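Local coordinates for guanine deaminase (Escherichia coli, PDB 6OHB), which catalyses the zinc-dependent hydrolytic deamination of guanine to xanthine and ammonia, a step of purine degradation, at residues T21-P25 with W316-V320; Q129-N133 with T333-L337; M219-Q223 with V261-L267; A356-F360 with L409-F414. All coordinates share one frame. Residue numbers count along the deposited sequence, not the author numbering.

How the contacts relate
All four contacts belong to the amidohydrolase fold, a TIM-type barrel beside a small beta domain built from both ends of the chain. In order along the chain, contact 3 is nested within both contacts 1 and 2, which interleave, and contact 4 follows all three. Contacts 1 and 4, centres about 18 Å apart, meet directly: Trp316 NE1 lies 2.6 Å from Glu358 OE2, a probable hydrogen bond. Contact 2 is also about 18 Å from contact 4 between centres, without touching it; their helices 336-349 and 356-363 follow each other. Both lie where the second subunit packs. Contact 3 stands apart, about 39 Å from contact 4 between centres, on the opposite side of the chain's centre.

Contact 1 of 4, residues T21-P25 with W316-V320; sequences TIDNP and WQKKV
Residues 21-25 form an irregular loop, extended at Thr21, Ile22 and Asn24 but turning at Asp23 and Pro25; 316-320 are the end of helix 312-317 with its exit. The CA atoms of Asn24 and Trp316 are 6.6 Å apart, those of Asp23 and Lys319 6.8 Å. Packing centres on the indole of Trp316 (chi1 -77°, chi2 114°), whose CA-to-CB bond is directed toward the loop. Pro25 CD sits over one face in a CH-pi contact, 3.6 Å from the centroid of the six-membered ring; Ile22 CD1 is 3.9 Å from Trp316 CH2, and Asp23 O meets the ring edge, 3.3 Å from Trp316 CE3. Lys319, at phi 56° and psi 44°, ends the helix in a Schellman motif. This surface contact joins the loop connecting antiparallel strands 14-18 and 32-35 to the barrel helix 312-317. The polar interaction is a salt bridge, Asp23 OD2 to Lys319 NZ at 3.6 Å, with Asp23 chi1 52° (p) and Lys319 chi1 -53° (m). Trp316 NE1 bonds to Glu358, whose side chain touches Pro25.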
loop_
_atom_site.group_PDB
_atom_site.type_symbol
_atom_site.label_atom_id
_atom_site.label_comp_id
_atom_site.label_asym_id
_atom_site.label_seq_id
_atom_site.Cartn_x
_atom_site.Cartn_y
_atom_site.Cartn_z
ATOM N N THR A 21 10.767 -19.931 -18.582
ATOM C CA THR A 21 9.600 -19.141 -18.932
ATOM C C THR A 21 8.447 -20.059 -19.314
ATOM O O THR A 21 8.641 -21.140 -19.872
ATOM C CB THR A 21 9.909 -18.179 -20.085
ATOM O OG1 THR A 21 10.359 -18.919 -21.225
ATOM C CG2 THR A 21 10.992 -17.187 -19.683
ATOM N N ILE A 22 7.238 -19.623 -18.984
ATOM C CA ILE A 22 6.030 -20.381 -19.297
ATOM C C ILE A 22 5.145 -19.484 -20.156
ATOM O O ILE A 22 5.521 -18.343 -20.449
ATOM C CB ILE A 22 5.328 -20.843 -18.005
ATOM C CG1 ILE A 22 5.352 -19.731 -16.952
ATOM C CG2 ILE A 22 6.028 -22.079 -17.434
ATOM C CD1 ILE A 22 4.265 -18.670 -17.111
ATOM N N ASP A 23 3.982 -19.981 -20.584
ATOM C CA ASP A 23 3.003 -19.120 -21.233
ATOM C C ASP A 23 1.630 -19.139 -20.559
ATOM O O ASP A 23 0.756 -18.352 -20.948
ATOM C CB ASP A 23 2.862 -19.468 -22.738
ATOM C CG ASP A 23 2.604 -20.933 -23.012
ATOM O OD1 ASP A 23 2.942 -21.782 -22.162
ATOM O OD2 ASP A 23 2.075 -21.248 -24.105
ATOM N N ASN A 24 1.415 -19.991 -19.554
ATOM C CA ASN A 24 0.225 -19.916 -18.737
ATOM C C ASN A 24 0.658 -19.838 -17.279
ATOM O O ASN A 24 1.555 -20.588 -16.860
ATOM C CB ASN A 24 -0.692 -21.131 -18.955
ATOM C CG ASN A 24 -1.928 -20.797 -19.757
ATOM O OD1 ASN A 24 -2.849 -20.148 -19.262
ATOM N ND2 ASN A 24 -1.950 -21.232 -21.016
ATOM N N PRO A 25 0.068 -18.941 -16.482
ATOM C CA PRO A 25 0.472 -18.836 -15.067
ATOM C C PRO A 25 0.244 -20.113 -14.280
ATOM O O PRO A 25 0.784 -20.246 -13.174
ATOM C CB PRO A 25 -0.401 -17.688 -14.527
ATOM C CG PRO A 25 -1.550 -17.595 -15.486
ATOM C CD PRO A 25 -1.033 -18.025 -16.821
ATOM N N TRP A 316 -2.866 -12.747 -20.581
ATOM C CA TRP A 316 -2.481 -14.155 -20.631
ATOM C C TRP A 316 -3.194 -14.883 -21.765
ATOM O O TRP A 316 -2.579 -15.693 -22.471
ATOM C CB TRP A 316 -2.772 -14.838 -19.296
ATOM C CG TRP A 316 -1.777 -14.545 -18.203
ATOM C CD1 TRP A 316 -2.012 -13.859 -17.046
ATOM C CD2 TRP A 316 -0.399 -14.952 -18.153
ATOM N NE1 TRP A 316 -0.870 -13.808 -16.284
ATOM C CE2 TRP A 316 0.133 -14.472 -16.938
ATOM C CE3 TRP A 316 0.434 -15.678 -19.015
ATOM C CZ2 TRP A 316 1.462 -14.690 -16.566
ATOM C CZ3 TRP A 316 1.750 -15.892 -18.643
ATOM C CH2 TRP A 316 2.251 -15.400 -17.429
ATOM N N GLN A 317 -4.492 -14.614 -21.951
ATOM C CA GLN A 317 -5.243 -15.282 -23.012
ATOM C C GLN A 317 -4.701 -14.910 -24.385
ATOM O O GLN A 317 -4.542 -15.779 -25.253
ATOM C CB GLN A 317 -6.729 -14.932 -22.910
ATOM N N LYS A 318 -4.402 -13.629 -24.600
ATOM C CA LYS A 318 -3.827 -13.170 -25.860
ATOM C C LYS A 318 -2.332 -13.462 -25.970
ATOM O O LYS A 318 -1.723 -13.090 -26.978
ATOM C CB LYS A 318 -4.077 -11.667 -26.045
ATOM C CG LYS A 318 -5.547 -11.243 -25.970
ATOM C CD LYS A 318 -6.360 -11.755 -27.149
ATOM N N LYS A 319 -1.730 -14.086 -24.952
ATOM C CA LYS A 319 -0.316 -14.474 -24.966
ATOM C C LYS A 319 0.611 -13.284 -25.223
ATOM O O LYS A 319 1.565 -13.383 -25.996
ATOM C CB LYS A 319 -0.054 -15.585 -25.989
ATOM C CG LYS A 319 -0.954 -16.811 -25.856
ATOM C CD LYS A 319 -0.193 -18.096 -26.167
ATOM C CE LYS A 319 -0.983 -19.334 -25.756
ATOM N NZ LYS A 319 -1.053 -19.498 -24.273
ATOM N N VAL A 320 0.345 -12.151 -24.566
ATOM C CA VAL A 320 1.207 -10.970 -24.642
ATOM C C VAL A 320 2.055 -10.900 -23.373
ATOM O O VAL A 320 1.555 -11.133 -22.268
ATOM C CB VAL A 320 0.396 -9.678 -24.865
ATOM C CG1 VAL A 320 -0.710 -9.569 -23.862
ATOM C CG2 VAL A 320 1.304 -8.451 -24.814
#

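Contact 2 of 4, residues Q129-N133 with T333-L337; sequences QLLRN and TFNML
An Asn at the N-cap of one barrel helix meets the C-terminal end of another: Asn335 precedes helix 336-349, and Asn133 follows helix 116-132, their CA atoms 5.2 Å apart. Phe334 gives up most surface. With chi1 -77° and chi2 83°, its ring takes Gln129 CB over one face, 3.4 Å from the centroid and 2° off the normal, a CH-pi contact; Leu130 CD2 approaches the edge, 4.0 Å from Phe334 CD2. Ile83 of strand 73-84 and Leu398 of the second subunit also pack on this ring, about 12 Å from the zinc. Asn133 (chi1 -73°, chi2 -84°) uses both ends of its amide: ND2 donates to Gln129 O at 2.9 Å, and OD1 accepts from Asn335 ND2 at 2.9 Å. Asn335 takes chi1 -168°, its OD1 capping the N of Gln338, while Thr333 OG1 accepts from Asn335 N at 3.1 Å in an ST turn. One water joins the backbones, donating to Asn133 O at 2.6 Å and accepting from Met336 N at 3.0 Å.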
loop_
_atom_site.group_PDB
_atom_site.type_symbol
_atom_site.label_atom_id
_atom_site.label_comp_id
_atom_site.label_asym_id
_atom_site.label_seq_id
_atom_site.Cartn_x
_atom_site.Cartn_y
_atom_site.Cartn_z
ATOM N N GLN A 129 17.966 4.230 -4.607
ATOM C CA GLN A 129 16.611 3.749 -4.355
ATOM C C GLN A 129 16.366 2.413 -5.041
ATOM O O GLN A 129 15.739 1.519 -4.461
ATOM C CB GLN A 129 15.580 4.786 -4.799
ATOM C CG GLN A 129 15.677 6.106 -4.056
ATOM C CD GLN A 129 15.857 5.929 -2.561
ATOM O OE1 GLN A 129 14.964 5.449 -1.872
ATOM N NE2 GLN A 129 17.024 6.314 -2.054
ATOM N N LEU A 130 16.818 2.272 -6.290
ATOM C CA LEU A 130 16.713 0.982 -6.970
ATOM C C LEU A 130 17.365 -0.126 -6.147
ATOM O O LEU A 130 16.755 -1.173 -5.894
ATOM C CB LEU A 130 17.347 1.061 -8.357
ATOM C CG LEU A 130 16.639 1.933 -9.394
ATOM C CD1 LEU A 130 17.383 1.868 -10.719
ATOM C CD2 LEU A 130 15.183 1.505 -9.554
ATOM N N LEU A 131 18.617 0.084 -5.731
ATOM C CA LEU A 131 19.350 -0.965 -5.025
ATOM C C LEU A 131 18.677 -1.326 -3.702
ATOM O O LEU A 131 18.460 -2.510 -3.409
ATOM C CB LEU A 131 20.799 -0.533 -4.799
ATOM C CG LEU A 131 21.614 -0.372 -6.082
ATOM C CD1 LEU A 131 23.051 0.007 -5.756
ATOM C CD2 LEU A 131 21.560 -1.654 -6.907
ATOM N N ARG A 132 18.319 -0.319 -2.894
ATOM C CA ARG A 132 17.766 -0.614 -1.574
ATOM C C ARG A 132 16.403 -1.295 -1.634
ATOM O O ARG A 132 15.952 -1.824 -0.614
ATOM C CB ARG A 132 17.668 0.663 -0.726
ATOM C CG ARG A 132 16.464 1.530 -1.029
ATOM C CD ARG A 132 15.815 2.067 0.248
ATOM N NE ARG A 132 16.784 2.660 1.166
ATOM C CZ ARG A 132 16.501 3.053 2.404
ATOM N NH1 ARG A 132 15.268 2.925 2.878
ATOM N NH2 ARG A 132 17.448 3.579 3.167
ATOM N N ASN A 133 15.747 -1.319 -2.789
ATOM C CA ASN A 133 14.492 -2.042 -2.936
ATOM C C ASN A 133 14.644 -3.342 -3.721
ATOM O O ASN A 133 13.639 -3.986 -4.035
ATOM C CB ASN A 133 13.440 -1.141 -3.580
ATOM C CG ASN A 133 12.933 -0.075 -2.619
ATOM O OD1 ASN A 133 12.034 -0.323 -1.819
ATOM N ND2 ASN A 133 13.528 1.105 -2.678
ATOM N N THR A 333 6.168 4.371 -4.745
ATOM C CA THR A 333 7.169 3.490 -4.160
ATOM C C THR A 333 8.078 2.901 -5.234
ATOM O O THR A 333 7.636 2.627 -6.353
ATOM C CB THR A 333 6.503 2.375 -3.339
ATOM O OG1 THR A 333 7.509 1.612 -2.667
ATOM C CG2 THR A 333 5.667 1.458 -4.228
ATOM N N PHE A 334 9.361 2.737 -4.890
ATOM C CA PHE A 334 10.311 1.991 -5.712
ATOM C C PHE A 334 10.209 0.485 -5.509
ATOM O O PHE A 334 10.894 -0.265 -6.213
ATOM C CB PHE A 334 11.759 2.389 -5.395
ATOM C CG PHE A 334 12.195 3.702 -5.985
ATOM C CD1 PHE A 334 11.904 4.901 -5.346
ATOM C CD2 PHE A 334 12.934 3.736 -7.156
ATOM C CE1 PHE A 334 12.327 6.107 -5.879
ATOM C CE2 PHE A 334 13.356 4.939 -7.696
ATOM C CZ PHE A 334 13.052 6.125 -7.057
ATOM N N ASN A 335 9.397 0.033 -4.558
ATOM C CA ASN A 335 9.457 -1.337 -4.070
ATOM C C ASN A 335 8.564 -2.256 -4.891
ATOM O O ASN A 335 7.366 -1.995 -5.049
ATOM C CB ASN A 335 9.059 -1.398 -2.597
ATOM C CG ASN A 335 9.390 -2.737 -1.963
ATOM O OD1 ASN A 335 8.573 -3.661 -1.972
ATOM N ND2 ASN A 335 10.599 -2.853 -1.419
ATOM N N MET A 336 9.158 -3.345 -5.388
ATOM C CA MET A 336 8.432 -4.294 -6.225
ATOM C C MET A 336 7.401 -5.084 -5.425
ATOM O O MET A 336 6.327 -5.413 -5.943
ATOM C CB MET A 336 9.424 -5.245 -6.903
ATOM C CG MET A 336 8.815 -6.235 -7.898
ATOM S SD MET A 336 8.001 -5.490 -9.327
ATOM C CE MET A 336 9.097 -4.123 -9.705
ATOM N N LEU A 337 7.705 -5.408 -4.164
ATOM C CA LEU A 337 6.742 -6.148 -3.351
ATOM C C LEU A 337 5.445 -5.362 -3.204
ATOM O O LEU A 337 4.346 -5.911 -3.363
ATOM C CB LEU A 337 7.343 -6.487 -1.984
ATOM C CG LEU A 337 8.641 -7.303 -1.980
ATOM C CD1 LEU A 337 9.185 -7.435 -0.564
ATOM C CD2 LEU A 337 8.424 -8.672 -2.603
HETATM O O HOH W 1 12.044 -3.580 -6.037
#

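Contact 3 of 4, residues M219-Q223 with V261-L267; sequences MAMAQ and VYHQYGL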
loop_
_atom_site.group_PDB
_atom_site.type_symbol
_atom_site.label_atom_id
_atom_site.label_comp_id
_atom_site.label_asym_id
_atom_site.label_seq_id
_atom_site.Cartn_x
_atom_site.Cartn_y
_atom_site.Cartn_z
ATOM N N MET A 219 7.991 11.181 -34.953
ATOM C CA MET A 219 7.682 9.757 -35.034
ATOM C C MET A 219 8.471 9.098 -36.159
ATOM O O MET A 219 8.965 7.970 -36.007
ATOM C CB MET A 219 6.178 9.550 -35.225
ATOM C CG MET A 219 5.317 9.952 -34.023
ATOM S SD MET A 219 5.488 8.920 -32.537
ATOM C CE MET A 219 4.968 7.317 -33.147
ATOM N N ALA A 220 8.628 9.801 -37.288
ATOM C CA ALA A 220 9.453 9.274 -38.374
ATOM C C ALA A 220 10.917 9.165 -37.962
ATOM O O ALA A 220 11.599 8.199 -38.327
ATOM C CB ALA A 220 9.311 10.150 -39.620
ATOM N N MET A 221 11.417 10.138 -37.191
ATOM C CA MET A 221 12.797 10.049 -36.711
ATOM C C MET A 221 12.988 8.861 -35.768
ATOM O O MET A 221 14.019 8.179 -35.816
ATOM C CB MET A 221 13.207 11.353 -36.021
ATOM C CG MET A 221 13.355 12.541 -36.962
ATOM S SD MET A 221 14.474 12.222 -38.342
ATOM C CE MET A 221 15.538 13.661 -38.283
ATOM N N ALA A 222 12.006 8.596 -34.905
ATOM C CA ALA A 222 12.093 7.431 -34.026
ATOM C C ALA A 222 12.083 6.134 -34.827
ATOM O O ALA A 222 12.843 5.201 -34.529
ATOM C CB ALA A 222 10.948 7.440 -33.016
ATOM N N GLN A 223 11.212 6.055 -35.841
ATOM C CA GLN A 223 11.210 4.908 -36.744
ATOM C C GLN A 223 12.574 4.722 -37.395
ATOM O O GLN A 223 13.084 3.596 -37.494
ATOM C CB GLN A 223 10.130 5.099 -37.808
ATOM C CG GLN A 223 10.156 4.082 -38.937
ATOM C CD GLN A 223 8.956 4.209 -39.857
ATOM O OE1 GLN A 223 8.449 5.308 -40.085
ATOM N NE2 GLN A 223 8.490 3.083 -40.383
ATOM N N VAL A 261 -0.779 3.981 -34.414
ATOM C CA VAL A 261 0.178 5.052 -34.686
ATOM C C VAL A 261 1.601 4.537 -34.509
ATOM O O VAL A 261 2.472 4.771 -35.354
ATOM C CB VAL A 261 -0.095 6.268 -33.785
ATOM C CG1 VAL A 261 0.840 7.414 -34.159
ATOM C CG2 VAL A 261 -1.551 6.688 -33.889
ATOM N N TYR A 262 1.853 3.821 -33.408
ATOM C CA TYR A 262 3.179 3.258 -33.182
ATOM C C TYR A 262 3.487 2.165 -34.192
ATOM O O TYR A 262 4.618 2.065 -34.683
ATOM C CB TYR A 262 3.279 2.692 -31.765
ATOM C CG TYR A 262 3.115 3.705 -30.664
ATOM C CD1 TYR A 262 3.862 4.877 -30.648
ATOM C CD2 TYR A 262 2.210 3.487 -29.636
ATOM C CE1 TYR A 262 3.707 5.807 -29.633
ATOM C CE2 TYR A 262 2.047 4.407 -28.618
ATOM C CZ TYR A 262 2.796 5.564 -28.620
ATOM O OH TYR A 262 2.628 6.473 -27.603
ATOM N N HIS A 263 2.481 1.356 -34.532
ATOM C CA HIS A 263 2.686 0.229 -35.439
ATOM C C HIS A 263 3.055 0.694 -36.843
ATOM O O HIS A 263 3.954 0.121 -37.471
ATOM C CB HIS A 263 1.433 -0.647 -35.469
ATOM C CG HIS A 263 1.555 -1.857 -36.343
ATOM N ND1 HIS A 263 2.410 -2.900 -36.056
ATOM C CD2 HIS A 263 0.921 -2.197 -37.490
ATOM C CE1 HIS A 263 2.301 -3.826 -36.991
ATOM N NE2 HIS A 263 1.404 -3.424 -37.873
ATOM N N GLN A 264 2.365 1.719 -37.360
ATOM C CA GLN A 264 2.649 2.196 -38.712
ATOM C C GLN A 264 4.031 2.827 -38.804
ATOM O O GLN A 264 4.646 2.811 -39.875
ATOM C CB GLN A 264 1.584 3.197 -39.168
ATOM C CG GLN A 264 0.192 2.603 -39.383
ATOM C CD GLN A 264 0.198 1.342 -40.233
ATOM O OE1 GLN A 264 0.873 1.268 -41.262
ATOM N NE2 GLN A 264 -0.566 0.340 -39.805
ATOM N N TYR A 265 4.531 3.395 -37.707
ATOM C CA TYR A 265 5.894 3.900 -37.653
ATOM C C TYR A 265 6.898 2.823 -37.241
ATOM O O TYR A 265 7.999 3.157 -36.789
ATOM C CB TYR A 265 5.977 5.099 -36.705
ATOM C CG TYR A 265 5.396 6.373 -37.279
ATOM C CD1 TYR A 265 6.045 7.059 -38.300
ATOM C CD2 TYR A 265 4.198 6.888 -36.802
ATOM C CE1 TYR A 265 5.515 8.221 -38.830
ATOM C CE2 TYR A 265 3.658 8.050 -37.327
ATOM C CZ TYR A 265 4.320 8.713 -38.340
ATOM O OH TYR A 265 3.783 9.871 -38.858
ATOM N N GLY A 266 6.538 1.550 -37.382
ATOM C CA GLY A 266 7.456 0.445 -37.124
ATOM C C GLY A 266 8.073 0.428 -35.741
ATOM O O GLY A 266 9.249 0.071 -35.596
ATOM N N LEU A 267 7.306 0.798 -34.715
ATOM C CA LEU A 267 7.799 0.812 -33.343
ATOM C C LEU A 267 7.176 -0.283 -32.489
ATOM O O LEU A 267 7.322 -0.261 -31.263
ATOM C CB LEU A 267 7.552 2.177 -32.698
ATOM C CG LEU A 267 8.292 3.373 -33.296
ATOM C CD1 LEU A 267 7.743 4.669 -32.713
ATOM C CD2 LEU A 267 9.779 3.257 -33.037
#
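Met219 is the main bump. Its side chain runs from helix 216-228 into a hollow made by Val261, Tyr262 and Leu267, with CE 3.7 Å from Tyr262 CD1, 3.9 Å from Leu267 CD1 and 4.3 Å from Val261 CG1. Nearer the backbone, Met219 CB lies over the face of the Tyr265 ring, 3.5 Å from its centroid, a CH-pi contact, while SD is 5.5 Å from that centroid in an oblique Met-aromatic contact. Tyr265 in turn fits against the helix, its CE1 3.8 Å from Ala220 N, and Gln223 OE1 meets the ring edge, 3.5 Å from Tyr265 CD1. The small Ala222 leaves room for Leu267, whose CD1 comes within 4.2 Å of Ala222 CB. The chains come close at Gln223 and Tyr265: CA atoms 5.5 Å apart, Gln223 CB 3.1 Å from Tyr265 O. Helix 258-264 stops here in a Schellman motif, Gly266 at positive phi, Leu267 N bonding Tyr262 O and Gly266 N bonding His263 O, both at 3.0 Å. Both helices belong to the outer layer of the (beta/alpha) barrel, one before and one after strand 233-238, which sets Val234 against Leu267 and Leu238 against Tyr262, whose hydroxyl bonds the carbonyl O of zinc ligand His237.

Contact 4 of 4, residues A356-F360 with L409-F414; sequences AYEAF and LVDKLF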
loop_
_atom_site.group_PDB
_atom_site.type_symbol
_atom_site.label_atom_id
_atom_site.label_comp_id
_atom_site.label_asym_id
_atom_site.label_seq_id
_atom_site.Cartn_x
_atom_site.Cartn_y
_atom_site.Cartn_z
ATOM N N ALA A 356 0.667 -16.194 -5.695
ATOM C CA ALA A 356 1.989 -15.827 -5.200
ATOM C C ALA A 356 3.063 -16.238 -6.196
ATOM O O ALA A 356 4.029 -15.498 -6.428
ATOM C CB ALA A 356 2.239 -16.475 -3.837
ATOM N N TYR A 357 2.900 -17.414 -6.804
ATOM C CA TYR A 357 3.822 -17.849 -7.846
ATOM C C TYR A 357 3.796 -16.900 -9.037
ATOM O O TYR A 357 4.849 -16.539 -9.574
ATOM C CB TYR A 357 3.486 -19.278 -8.271
ATOM C CG TYR A 357 3.808 -20.304 -7.206
ATOM C CD1 TYR A 357 4.573 -19.960 -6.097
ATOM C CD2 TYR A 357 3.342 -21.606 -7.299
ATOM C CE1 TYR A 357 4.868 -20.885 -5.116
ATOM C CE2 TYR A 357 3.634 -22.540 -6.319
ATOM C CZ TYR A 357 4.402 -22.174 -5.234
ATOM O OH TYR A 357 4.694 -23.095 -4.252
ATOM N N GLU A 358 2.601 -16.480 -9.463
ATOM C CA GLU A 358 2.505 -15.564 -10.600
ATOM C C GLU A 358 3.140 -14.214 -10.287
ATOM O O GLU A 358 3.830 -13.634 -11.136
ATOM C CB GLU A 358 1.044 -15.384 -11.013
ATOM C CG GLU A 358 0.867 -14.670 -12.344
ATOM C CD GLU A 358 -0.593 -14.478 -12.715
ATOM O OE1 GLU A 358 -1.468 -15.057 -12.036
ATOM O OE2 GLU A 358 -0.865 -13.757 -13.696
ATOM N N ALA A 359 2.908 -13.691 -9.081
ATOM C CA ALA A 359 3.499 -12.413 -8.694
ATOM C C ALA A 359 5.018 -12.501 -8.659
ATOM O O ALA A 359 5.722 -11.637 -9.204
ATOM C CB ALA A 359 2.948 -11.979 -7.333
ATOM N N PHE A 360 5.547 -13.550 -8.023
ATOM C CA PHE A 360 6.993 -13.736 -7.988
ATOM C C PHE A 360 7.557 -13.880 -9.399
ATOM O O PHE A 360 8.614 -13.322 -9.717
ATOM C CB PHE A 360 7.335 -14.954 -7.127
ATOM C CG PHE A 360 8.804 -15.267 -7.061
ATOM C CD1 PHE A 360 9.638 -14.566 -6.206
ATOM C CD2 PHE A 360 9.348 -16.279 -7.839
ATOM C CE1 PHE A 360 10.995 -14.856 -6.136
ATOM C CE2 PHE A 360 10.702 -16.575 -7.775
ATOM C CZ PHE A 360 11.526 -15.860 -6.922
ATOM N N LEU A 409 4.587 -22.580 0.974
ATOM C CA LEU A 409 5.497 -21.603 0.382
ATOM C C LEU A 409 4.739 -20.442 -0.247
ATOM O O LEU A 409 5.205 -19.295 -0.203
ATOM C CB LEU A 409 6.399 -22.283 -0.650
ATOM C CG LEU A 409 7.354 -21.392 -1.449
ATOM C CD1 LEU A 409 8.298 -20.623 -0.526
ATOM C CD2 LEU A 409 8.149 -22.227 -2.441
ATOM N N VAL A 410 3.578 -20.718 -0.852
ATOM C CA VAL A 410 2.780 -19.638 -1.430
ATOM C C VAL A 410 2.328 -18.679 -0.338
ATOM O O VAL A 410 2.254 -17.464 -0.551
ATOM C CB VAL A 410 1.581 -20.195 -2.227
ATOM C CG1 VAL A 410 2.023 -21.283 -3.168
ATOM C CG2 VAL A 410 0.470 -20.701 -1.310
ATOM N N ASP A 411 2.030 -19.210 0.851
ATOM C CA ASP A 411 1.678 -18.362 1.981
ATOM C C ASP A 411 2.836 -17.448 2.366
ATOM O O ASP A 411 2.629 -16.267 2.664
ATOM C CB ASP A 411 1.249 -19.227 3.167
ATOM C CG ASP A 411 -0.222 -19.608 3.114
ATOM O OD1 ASP A 411 -0.919 -19.177 2.174
ATOM O OD2 ASP A 411 -0.683 -20.333 4.022
ATOM N N LYS A 412 4.063 -17.978 2.372
ATOM C CA LYS A 412 5.222 -17.158 2.723
ATOM C C LYS A 412 5.475 -16.075 1.675
ATOM O O LYS A 412 5.757 -14.917 2.021
ATOM C CB LYS A 412 6.444 -18.055 2.926
ATOM C CG LYS A 412 6.255 -19.071 4.059
ATOM C CD LYS A 412 7.442 -20.012 4.209
ATOM C CE LYS A 412 7.208 -21.049 5.312
ATOM N NZ LYS A 412 7.192 -20.469 6.692
ATOM N N LEU A 413 5.357 -16.424 0.390
ATOM C CA LEU A 413 5.480 -15.416 -0.660
ATOM C C LEU A 413 4.392 -14.355 -0.533
ATOM O O LEU A 413 4.642 -13.164 -0.754
ATOM C CB LEU A 413 5.419 -16.077 -2.036
ATOM C CG LEU A 413 6.637 -16.875 -2.509
ATOM C CD1 LEU A 413 6.370 -17.474 -3.880
ATOM C CD2 LEU A 413 7.874 -15.988 -2.544
ATOM N N PHE A 414 3.175 -14.770 -0.171
ATOM C CA PHE A 414 2.081 -13.822 -0.005
ATOM C C PHE A 414 2.344 -12.879 1.164
ATOM O O PHE A 414 2.053 -11.680 1.078
ATOM C CB PHE A 414 0.768 -14.585 0.185
ATOM C CG PHE A 414 -0.453 -13.718 0.110
ATOM C CD1 PHE A 414 -0.929 -13.280 -1.115
ATOM C CD2 PHE A 414 -1.129 -13.346 1.264
ATOM C CE1 PHE A 414 -2.057 -12.479 -1.194
ATOM C CE2 PHE A 414 -2.258 -12.544 1.197
ATOM C CZ PHE A 414 -2.725 -12.110 -0.035
#
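Two helices of the amidohydrolase fold pack here, 356-363 and 409-419; the short segments approach to 9.3 Å between axes and cross at 52°, pointing broadly the same way. Along the second one, Leu409 comes first and only brushes the partner, its CD2 4.0 Å from Tyr357 OH; it also packs on Leu32 and Phe34 of strand 32-35. Val410 is the close point: its CA is 5.4 Å from that of Ala356, and its carbonyl O is 3.4 Å from Ala356 CB, so the methyl of that alanine lets the backbones come near. Val410 CG1 lies over the face of the Tyr357 ring, a CH-pi contact 3.7 Å from the centroid, and the residue also packs on Tyr94 of the second subunit. Asp411 points away and Lys412 sideways, the lysine making a cation-pi pair with Tyr403. One turn on from Leu409, Leu413 reaches back across the interface, its CB 3.7 Å from Ala356 CB and its CD1 at the edge of the tyrosine ring, 3.8 Å from Tyr357 CD1. The same methyl touches Phe360, which otherwise packs on strands 14-18, 32-35 and 73-84. Phe414 meets Tyr344 edge-to-face, and its backbone N is 4.2 Å from Ala356 CB.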